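Local coordinates for acid phosphatase (Bacillus anthracis, PDB 2I34), which probably hydrolyses phosphate monoesters at acidic pH as a magnesium-dependent acid phosphatase of the haloacid dehalogenase (HAD) superfamily, at residues I120-N125 against E149-Q154; I62-D67 against L176-N181; K191-R196 against G224-Y229. All blocks are in the same frame, centred on the assembly; numbering follows the deposited sequence.

Contact 1 of 3, residues I120-N125 against E149-Q154. With WO4 (tungstate(VI)ion), chain D.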
loop_
_atom_site.group_PDB
_atom_site.type_symbol
_atom_site.label_atom_id
_atom_site.label_comp_id
_atom_site.label_asym_id
_atom_site.label_seq_id
_atom_site.Cartn_x
_atom_site.Cartn_y
_atom_site.Cartn_z
ATOM N N ILE A 120 -7.242 16.648 16.940
ATOM C CA ILE A 120 -6.329 15.685 16.345
ATOM C C ILE A 120 -5.359 15.247 17.421
ATOM O O ILE A 120 -4.810 16.086 18.138
ATOM C CB ILE A 120 -5.475 16.335 15.244
ATOM C CG1 ILE A 120 -6.347 16.813 14.071
ATOM C CG2 ILE A 120 -4.384 15.383 14.774
ATOM C CD1 ILE A 120 -5.753 18.017 13.333
ATOM N N TYR A 121 -5.123 13.939 17.510
ATOM C CA TYR A 121 -4.080 13.403 18.402
ATOM C C TYR A 121 -3.102 12.563 17.610
ATOM O O TYR A 121 -3.489 11.613 16.916
ATOM C CB TYR A 121 -4.689 12.617 19.573
ATOM C CG TYR A 121 -5.518 13.537 20.420
ATOM C CD1 TYR A 121 -4.928 14.314 21.421
ATOM C CD2 TYR A 121 -6.880 13.713 20.163
ATOM C CE1 TYR A 121 -5.679 15.213 22.165
ATOM C CE2 TYR A 121 -7.652 14.607 20.926
ATOM C CZ TYR A 121 -7.038 15.360 21.912
ATOM O OH TYR A 121 -7.778 16.263 22.648
ATOM N N TYR A 122 -1.840 12.957 17.712
ATOM C CA TYR A 122 -0.738 12.259 17.083
ATOM C C TYR A 122 -0.193 11.293 18.124
ATOM O O TYR A 122 0.525 11.679 19.048
ATOM C CB TYR A 122 0.342 13.244 16.630
ATOM C CG TYR A 122 -0.138 14.373 15.736
ATOM C CD1 TYR A 122 -0.342 14.162 14.370
ATOM C CD2 TYR A 122 -0.346 15.656 16.241
ATOM C CE1 TYR A 122 -0.744 15.188 13.532
ATOM C CE2 TYR A 122 -0.781 16.705 15.405
ATOM C CZ TYR A 122 -0.969 16.455 14.037
ATOM O OH TYR A 122 -1.369 17.457 13.161
ATOM N N ILE A 123 -0.589 10.037 17.989
ATOM C CA ILE A 123 -0.199 9.024 18.935
ATOM C C ILE A 123 0.902 8.226 18.240
ATOM O O ILE A 123 0.624 7.481 17.309
ATOM C CB ILE A 123 -1.403 8.147 19.368
ATOM C CG1 ILE A 123 -2.442 9.026 20.053
ATOM C CG2 ILE A 123 -0.950 7.034 20.314
ATOM C CD1 ILE A 123 -3.623 8.253 20.697
ATOM N N SER A 124 2.126 8.385 18.749
ATOM C CA SER A 124 3.351 7.921 18.102
ATOM C C SER A 124 4.272 7.239 19.111
ATOM O O SER A 124 4.379 7.673 20.264
ATOM C CB SER A 124 4.079 9.123 17.485
ATOM O OG SER A 124 5.371 8.775 17.022
ATOM N N ASN A 125 4.950 6.189 18.651
ATOM C CA ASN A 125 5.931 5.478 19.447
ATOM C C ASN A 125 7.343 6.046 19.379
ATOM O O ASN A 125 8.272 5.447 19.898
ATOM C CB ASN A 125 5.897 3.989 19.110
ATOM C CG ASN A 125 4.686 3.305 19.708
ATOM O OD1 ASN A 125 3.972 3.902 20.512
ATOM N ND2 ASN A 125 4.457 2.057 19.338
ATOM N N GLU A 149 0.023 18.794 24.230
ATOM C CA GLU A 149 -1.331 18.344 24.545
ATOM C C GLU A 149 -1.873 17.356 23.503
ATOM O O GLU A 149 -2.665 16.473 23.833
ATOM C CB GLU A 149 -2.278 19.548 24.674
ATOM C CG GLU A 149 -2.096 20.372 25.962
ATOM C CD GLU A 149 -0.836 21.241 25.975
ATOM O OE1 GLU A 149 -0.302 21.566 24.889
ATOM O OE2 GLU A 149 -0.374 21.600 27.083
ATOM N N HIS A 150 -1.424 17.485 22.256
ATOM C CA HIS A 150 -1.933 16.659 21.162
ATOM C C HIS A 150 -0.928 15.661 20.591
ATOM O O HIS A 150 -1.277 14.856 19.724
ATOM C CB HIS A 150 -2.444 17.566 20.048
ATOM C CG HIS A 150 -3.647 18.372 20.440
ATOM N ND1 HIS A 150 -4.919 18.067 20.010
ATOM C CD2 HIS A 150 -3.770 19.460 21.234
ATOM C CE1 HIS A 150 -5.775 18.937 20.520
ATOM N NE2 HIS A 150 -5.103 19.791 21.272
ATOM N N ILE A 151 0.318 15.722 21.053
ATOM C CA ILE A 151 1.330 14.781 20.622
ATOM C C ILE A 151 1.615 13.863 21.791
ATOM O O ILE A 151 2.275 14.262 22.744
ATOM C CB ILE A 151 2.639 15.475 20.170
ATOM C CG1 ILE A 151 2.371 16.472 19.034
ATOM C CG2 ILE A 151 3.650 14.408 19.712
ATOM C CD1 ILE A 151 3.476 17.536 18.846
ATOM N N LEU A 152 1.093 12.643 21.712
ATOM C CA LEU A 152 1.168 11.671 22.805
ATOM C C LEU A 152 2.171 10.586 22.444
ATOM O O LEU A 152 1.855 9.656 21.715
ATOM C CB LEU A 152 -0.224 11.068 23.080
ATOM C CG LEU A 152 -1.362 12.095 23.015
ATOM C CD1 LEU A 152 -2.714 11.437 23.224
ATOM C CD2 LEU A 152 -1.143 13.225 24.024
ATOM N N LEU A 153 3.384 10.737 22.962
ATOM C CA LEU A 153 4.508 9.849 22.671
ATOM C C LEU A 153 4.621 8.753 23.710
ATOM O O LEU A 153 3.918 8.770 24.722
ATOM C CB LEU A 153 5.809 10.655 22.578
ATOM C CG LEU A 153 5.789 11.800 21.551
ATOM C CD1 LEU A 153 7.176 12.424 21.379
ATOM C CD2 LEU A 153 5.233 11.344 20.182
ATOM N N GLN A 154 5.510 7.792 23.451
ATOM C CA GLN A 154 5.529 6.553 24.227
ATOM C C GLN A 154 6.455 6.676 25.426
ATOM O O GLN A 154 7.615 7.084 25.292
ATOM C CB GLN A 154 5.932 5.354 23.355
ATOM C CG GLN A 154 5.620 4.000 23.998
ATOM C CD GLN A 154 6.011 2.843 23.109
ATOM O OE1 GLN A 154 7.133 2.792 22.629
ATOM N NE2 GLN A 154 5.091 1.917 22.877
HETATM W W WO4 D . 5.065 5.667 14.925
HETATM O O1 WO4 D . 7.001 5.463 15.509
HETATM O O2 WO4 D . 4.971 4.791 13.096
HETATM O O3 WO4 D . 4.965 7.662 14.887
HETATM O O4 WO4 D . 4.049 4.759 16.419
#

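Contact 2 of 3, residues I62-D67 against L176-N181. With MG (magnesium ion), chain C; WO4 (tungstate(VI)ion), chain D.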
loop_
_atom_site.group_PDB
_atom_site.type_symbol
_atom_site.label_atom_id
_atom_site.label_comp_id
_atom_site.label_asym_id
_atom_site.label_seq_id
_atom_site.Cartn_x
_atom_site.Cartn_y
_atom_site.Cartn_z
ATOM N N ILE A 62 -9.813 12.664 15.841
ATOM C CA ILE A 62 -9.134 11.655 15.033
ATOM C C ILE A 62 -7.765 11.381 15.643
ATOM O O ILE A 62 -7.192 12.243 16.316
ATOM C CB ILE A 62 -8.974 12.065 13.559
ATOM C CG1 ILE A 62 -8.125 13.339 13.419
ATOM C CG2 ILE A 62 -10.347 12.228 12.910
ATOM C CD1 ILE A 62 -7.656 13.609 12.012
ATOM N N VAL A 63 -7.264 10.170 15.408
ATOM C CA VAL A 63 -5.970 9.731 15.907
ATOM C C VAL A 63 -5.125 9.315 14.696
ATOM O O VAL A 63 -5.592 8.580 13.822
ATOM C CB VAL A 63 -6.122 8.535 16.901
ATOM C CG1 VAL A 63 -4.812 7.826 17.156
ATOM C CG2 VAL A 63 -6.757 8.998 18.226
ATOM N N LEU A 64 -3.892 9.809 14.659
ATOM C CA LEU A 64 -2.923 9.399 13.663
ATOM C C LEU A 64 -1.614 9.007 14.310
ATOM O O LEU A 64 -1.126 9.678 15.234
ATOM C CB LEU A 64 -2.640 10.522 12.662
ATOM C CG LEU A 64 -3.843 11.252 12.049
ATOM C CD1 LEU A 64 -4.162 12.523 12.828
ATOM C CD2 LEU A 64 -3.582 11.534 10.565
ATOM N N ASP A 65 -1.051 7.919 13.796
ATOM C CA ASP A 65 0.367 7.622 13.916
ATOM C C ASP A 65 1.186 8.710 13.196
ATOM O O ASP A 65 0.645 9.407 12.330
ATOM C CB ASP A 65 0.643 6.275 13.258
ATOM C CG ASP A 65 2.095 5.944 13.228
ATOM O OD1 ASP A 65 2.675 5.853 14.327
ATOM O OD2 ASP A 65 2.667 5.772 12.115
ATOM N N LEU A 66 2.474 8.852 13.544
ATOM C CA LEU A 66 3.365 9.785 12.821
ATOM C C LEU A 66 4.244 9.170 11.724
ATOM O O LEU A 66 4.094 9.509 10.552
ATOM C CB LEU A 66 4.234 10.600 13.793
ATOM C CG LEU A 66 3.486 11.708 14.538
ATOM C CD1 LEU A 66 4.403 12.409 15.546
ATOM C CD2 LEU A 66 2.906 12.719 13.554
ATOM N N ASP A 67 5.174 8.303 12.107
ATOM C CA ASP A 67 6.180 7.781 11.175
ATOM C C ASP A 67 5.544 6.861 10.148
ATOM O O ASP A 67 4.904 5.871 10.493
ATOM C CB ASP A 67 7.320 7.077 11.929
ATOM C CG ASP A 67 8.004 8.003 12.922
ATOM O OD1 ASP A 67 8.206 9.190 12.589
ATOM O OD2 ASP A 67 8.274 7.584 14.060
ATOM N N LEU A 176 -11.973 8.254 13.664
ATOM C CA LEU A 176 -11.044 7.657 12.713
ATOM C C LEU A 176 -9.662 7.465 13.318
ATOM O O LEU A 176 -9.220 8.287 14.127
ATOM C CB LEU A 176 -10.888 8.548 11.480
ATOM C CG LEU A 176 -12.068 8.702 10.527
ATOM C CD1 LEU A 176 -11.867 9.952 9.710
ATOM C CD2 LEU A 176 -12.216 7.480 9.621
ATOM N N PHE A 177 -9.007 6.372 12.903
ATOM C CA PHE A 177 -7.591 6.081 13.198
ATOM C C PHE A 177 -6.825 5.961 11.889
ATOM O O PHE A 177 -7.317 5.330 10.954
ATOM C CB PHE A 177 -7.446 4.774 13.961
ATOM C CG PHE A 177 -8.111 4.772 15.304
ATOM C CD1 PHE A 177 -7.369 4.984 16.463
ATOM C CD2 PHE A 177 -9.475 4.553 15.413
ATOM C CE1 PHE A 177 -7.986 4.966 17.708
ATOM C CE2 PHE A 177 -10.112 4.536 16.676
ATOM C CZ PHE A 177 -9.364 4.745 17.813
ATOM N N PHE A 178 -5.645 6.587 11.822
ATOM C CA PHE A 178 -4.774 6.513 10.657
ATOM C C PHE A 178 -3.422 5.895 11.049
ATOM O O PHE A 178 -2.820 6.274 12.077
ATOM C CB PHE A 178 -4.530 7.905 10.055
ATOM C CG PHE A 178 -5.786 8.591 9.534
ATOM C CD1 PHE A 178 -6.022 8.695 8.172
ATOM C CD2 PHE A 178 -6.706 9.145 10.417
ATOM C CE1 PHE A 178 -7.159 9.341 7.694
ATOM C CE2 PHE A 178 -7.853 9.772 9.957
ATOM C CZ PHE A 178 -8.076 9.875 8.583
ATOM N N GLY A 179 -2.939 4.965 10.232
ATOM C CA GLY A 179 -1.650 4.322 10.492
ATOM C C GLY A 179 -1.128 3.428 9.381
ATOM O O GLY A 179 -1.854 3.098 8.430
ATOM N N ASP A 180 0.142 3.059 9.497
ATOM C CA ASP A 180 0.790 2.137 8.555
ATOM C C ASP A 180 1.047 0.767 9.194
ATOM O O ASP A 180 1.556 -0.143 8.538
ATOM C CB ASP A 180 2.136 2.712 8.074
ATOM C CG ASP A 180 3.139 2.868 9.212
ATOM O OD1 ASP A 180 2.901 3.749 10.074
ATOM O OD2 ASP A 180 4.140 2.099 9.271
ATOM N N ASN A 181 0.713 0.650 10.474
ATOM C CA ASN A 181 1.037 -0.504 11.293
ATOM C C ASN A 181 -0.267 -0.884 11.983
ATOM O O ASN A 181 -0.953 -0.017 12.494
ATOM C CB ASN A 181 2.144 -0.110 12.284
ATOM C CG ASN A 181 2.672 -1.273 13.137
ATOM O OD1 ASN A 181 1.948 -2.200 13.487
ATOM N ND2 ASN A 181 3.952 -1.179 13.522
HETATM MG MG MG C . 4.047 4.338 11.678
HETATM W W WO4 D . 5.065 5.667 14.925
HETATM O O1 WO4 D . 7.001 5.463 15.509
HETATM O O2 WO4 D . 4.971 4.791 13.096
HETATM O O3 WO4 D . 4.965 7.662 14.887
HETATM O O4 WO4 D . 4.049 4.759 16.419
HETATM O O HOH W 1 5.617 2.961 11.287
HETATM O O HOH W 2 3.035 2.937 12.875
#

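Contact 3 of 3, residues K191-R196 against G224-Y229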
loop_
_atom_site.group_PDB
_atom_site.type_symbol
_atom_site.label_atom_id
_atom_site.label_comp_id
_atom_site.label_asym_id
_atom_site.label_seq_id
_atom_site.Cartn_x
_atom_site.Cartn_y
_atom_site.Cartn_z
ATOM N N LYS A 191 0.806 -10.009 18.303
ATOM C CA LYS A 191 0.258 -11.270 17.821
ATOM C C LYS A 191 1.221 -11.883 16.822
ATOM O O LYS A 191 1.995 -11.176 16.163
ATOM C CB LYS A 191 -1.125 -11.064 17.187
ATOM C CG LYS A 191 -2.245 -10.751 18.192
ATOM C CD LYS A 191 -3.399 -10.049 17.520
ATOM C CE LYS A 191 -4.741 -10.338 18.149
ATOM N NZ LYS A 191 -4.739 -10.140 19.624
ATOM N N SER A 192 1.154 -13.197 16.696
ATOM C CA SER A 192 1.895 -13.916 15.667
ATOM C C SER A 192 1.426 -13.481 14.282
ATOM O O SER A 192 0.345 -12.895 14.138
ATOM C CB SER A 192 1.665 -15.418 15.816
ATOM O OG SER A 192 0.310 -15.755 15.547
ATOM N N VAL A 193 2.219 -13.798 13.259
ATOM C CA VAL A 193 1.797 -13.554 11.873
ATOM C C VAL A 193 0.404 -14.152 11.608
ATOM O O VAL A 193 -0.474 -13.465 11.112
ATOM C CB VAL A 193 2.810 -14.110 10.849
ATOM C CG1 VAL A 193 2.269 -13.968 9.410
ATOM C CG2 VAL A 193 4.158 -13.396 11.003
ATOM N N LYS A 194 0.189 -15.410 11.967
ATOM C CA LYS A 194 -1.099 -16.055 11.679
ATOM C C LYS A 194 -2.277 -15.374 12.409
ATOM O O LYS A 194 -3.364 -15.218 11.839
ATOM C CB LYS A 194 -1.062 -17.551 11.990
ATOM N N ASP A 195 -2.051 -14.966 13.656
ATOM C CA ASP A 195 -3.120 -14.415 14.486
ATOM C C ASP A 195 -3.440 -12.978 14.107
ATOM O O ASP A 195 -4.607 -12.610 14.063
ATOM C CB ASP A 195 -2.773 -14.494 15.981
ATOM C CG ASP A 195 -2.972 -15.875 16.566
ATOM O OD1 ASP A 195 -3.369 -16.811 15.829
ATOM O OD2 ASP A 195 -2.707 -16.021 17.779
ATOM N N ARG A 196 -2.425 -12.157 13.827
ATOM C CA ARG A 196 -2.702 -10.786 13.379
ATOM C C ARG A 196 -3.352 -10.783 11.989
ATOM O O ARG A 196 -4.226 -9.954 11.703
ATOM C CB ARG A 196 -1.454 -9.884 13.455
ATOM C CG ARG A 196 -0.336 -10.204 12.491
ATOM C CD ARG A 196 0.999 -9.616 12.971
ATOM N NE ARG A 196 0.981 -8.159 13.162
ATOM C CZ ARG A 196 1.123 -7.260 12.192
ATOM N NH1 ARG A 196 1.312 -7.626 10.930
ATOM N NH2 ARG A 196 1.099 -5.968 12.491
ATOM N N GLY A 224 8.513 -7.548 12.839
ATOM C CA GLY A 224 8.679 -7.925 14.245
ATOM C C GLY A 224 7.971 -9.207 14.640
ATOM O O GLY A 224 8.526 -10.027 15.389
ATOM N N ALA A 225 6.755 -9.385 14.131
ATOM C CA ALA A 225 6.001 -10.623 14.329
ATOM C C ALA A 225 6.768 -11.859 13.854
ATOM O O ALA A 225 6.732 -12.897 14.503
ATOM C CB ALA A 225 4.640 -10.526 13.612
ATOM N N LEU A 226 7.461 -11.753 12.725
ATOM C CA LEU A 226 8.317 -12.848 12.244
ATOM C C LEU A 226 9.415 -13.264 13.228
ATOM O O LEU A 226 9.832 -14.423 13.225
ATOM C CB LEU A 226 8.972 -12.482 10.917
ATOM C CG LEU A 226 8.010 -12.263 9.754
ATOM C CD1 LEU A 226 8.753 -11.602 8.610
ATOM C CD2 LEU A 226 7.405 -13.562 9.325
ATOM N N TYR A 227 9.892 -12.318 14.043
ATOM C CA TYR A 227 10.946 -12.581 15.019
ATOM C C TYR A 227 10.412 -12.799 16.436
ATOM O O TYR A 227 11.195 -12.745 17.394
ATOM C CB TYR A 227 11.946 -11.419 15.082
ATOM C CG TYR A 227 12.456 -10.910 13.761
ATOM C CD1 TYR A 227 12.703 -11.776 12.687
ATOM C CD2 TYR A 227 12.741 -9.564 13.593
ATOM C CE1 TYR A 227 13.177 -11.291 11.471
ATOM C CE2 TYR A 227 13.224 -9.086 12.402
ATOM C CZ TYR A 227 13.436 -9.954 11.335
ATOM O OH TYR A 227 13.908 -9.438 10.149
ATOM N N ASP A 228 9.106 -13.055 16.573
ATOM C CA ASP A 228 8.444 -13.095 17.889
ATOM C C ASP A 228 8.711 -11.836 18.707
ATOM O O ASP A 228 8.855 -11.893 19.929
ATOM C CB ASP A 228 8.876 -14.318 18.689
ATOM C CG ASP A 228 8.682 -15.601 17.932
ATOM O OD1 ASP A 228 7.592 -15.802 17.351
ATOM O OD2 ASP A 228 9.626 -16.407 17.919
ATOM N N TYR A 229 8.801 -10.709 18.008
ATOM C CA TYR A 229 9.093 -9.410 18.591
ATOM C C TYR A 229 10.420 -9.303 19.359
ATOM O O TYR A 229 10.622 -8.359 20.118
ATOM C CB TYR A 229 7.908 -8.959 19.441
ATOM C CG TYR A 229 6.636 -8.921 18.634
ATOM C CD1 TYR A 229 6.345 -7.838 17.804
ATOM C CD2 TYR A 229 5.738 -9.981 18.671
ATOM C CE1 TYR A 229 5.166 -7.801 17.051
ATOM C CE2 TYR A 229 4.574 -9.960 17.918
ATOM C CZ TYR A 229 4.293 -8.867 17.115
ATOM O OH TYR A 229 3.140 -8.856 16.380
HETATM O O HOH W 3 0.544 -8.003 16.164
HETATM O O HOH W 4 4.787 -14.940 14.472
#

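Contact 1 of 3, residues I120-N125 against E149-Q154
His150 ND1 lies over one face of the Tyr121 ring, near its rim; the imidazole is nearly parallel (11°) but slid aside, centroids 4.8 Å apart, with little overlap. Glu149 O lies at the edge of the same tyrosine ring, and His172 meets it edge-to-face. At the edge of its own ring His150 ND1 donates to Ile120 O at 2.7 Å, the acceptor almost in the imidazole plane, a bond that fixes the ring's rotation. On the Tyr122 ring, Ile120 CG2 sits over one face, while the hydroxyl is bonded to Pro144 O. Strands 119-125 and 151-154 run parallel, the two ends of a right-handed beta-alpha-beta unit whose helix 131-141 packs on Ile151 and Leu153. Tyr122 N bonds to His150 O at 2.8 Å, Leu152 N to Tyr122 O and Ser124 N to Leu152 O. On the opposite face of the sheet from Ile151, Leu152 CD1 meets Ile123 CG1 at 4.0 Å. At the C-terminal end the amides of Asn125 and Gln154 stack, planes 18° apart, with Asn125 OD1 bonded to Arg164. Here Asn125 N donates to tungstate O4 at 2.8 Å; Ser124 OG, bonded to Arg126 N, comes doubtfully close to tungstate O3, 2.4 Å.

Contact 2 of 3, residues I62-D67 against L176-N181
Leu176 meets Ile62 side by side, its CB 4.0 Å from Ile62 CG2, and its carbonyl accepts from Val63 N at 3.0 Å. Phe177 projects from the other face of the parallel sheet, where CD1 touches Val63 CB at 3.8 Å. Phe178 returns to the face of Leu64 and lies alongside it; Leu64 CD2 packs against the phenylalanine CB and CG, while Val63 O sits at the ring edge. Both backbone bonds of Phe178 go to segment 62-67: N donates to Val63 O, and O accepts from Asp65 N at 3.0 Å. After Gly179, Asp180 brings OD1 to the magnesium ion at 2.1 Å, its CG placed between backbone N and carbonyl carbon (chi1 64°), and OD2 accepts from a magnesium-bound water and from Asn216. Asp65 OD2, Asp67 O, tungstate O2 and two waters complete six ligands. Asp65 OD1 lies 2.5 Å from the tungsten, while OD2, on the magnesium, also accepts from Thr69 OG1; Asp67 N holds tungstate O3 at 2.9 Å. Two acidic loops at the C-terminal ends of adjacent parallel strands, with a DxDx(T/V) pattern in the first, are consistent with a HAD phosphatase active site, tungstate occupying the probable phosphate position.

Contact 3 of 3, residues K191-R196 against G224-Y229
Tyr229 reaches from the turn after helix 221-226 to the residue before the N-cap of helix 193-202, where its hydroxyl donates to Lys191 O at 2.6 Å. This is a meeting of helix ends: a Schellman motif on one side, with Asp228 as its C-prime residue, and a serine N-cap on the other. In the Schellman motif Tyr229 N bonds to Gly224 O and Asp228 N to Ala225 O; at the cap Ser192 OG accepts from Asp195 N at 3.1 Å. Gly224 O is gripped twice, Tyr227 N and Tyr229 N arriving from opposite faces of its plane. The turn also folds the Tyr229 ring back over Gly224 C and Ala225 CA, both on one face near the rim, and leaves Lys191 O at the ring edge.

The apolar part is small. Ala225 CB points at the other segment and touches Val193 CG2 at 3.9 Å and Arg196 CD at 3.8 Å, and Leu226 CD2 crosses to Val193 CG2 at 3.7 Å. Thr29 and Leu25 of the second subunit pack on Val193 and Leu226.

Arg196 supplies the charge. Its chain bends at chi3 (-58°), and the guanidinium stands 68° from the Tyr229 ring; NH2 forms a salt bridge with Glu32 of the second subunit.

Two waters add polar links. One joins Val193 N, at the start of the helix, to Ala225 O. The other accepts from Lys191 N and, in the guanidinium plane, from Arg196 NE, and donates to Tyr229 OH at 2.7 Å.

How the contacts relate
Contacts 1 and 2 belong to one parallel sheet, where strands 119-125 and 59-64 are neighbours: Ile123 N lies 2.8 Å from Leu64 O, a probable hydrogen bond. Along the chain contact 1 is nested inside the loop that contact 2 closes. Every touching residue of contact 2 is buried, whereas contact 1, which reaches the outermost strand 151-154, is partly exposed. Both end at the tungstate, contact 1 with neutral donors alone, contact 2 with backbone N-H groups as well as carboxylates and magnesium. Contact 3, nearer the surface, pairs helix ends through a tyrosine-to-carbonyl hydrogen bond, waters and a small apolar patch; like contact 2 it is touched by the second subunit, whose Glu32 packs on Asn181 and bridges to Arg196.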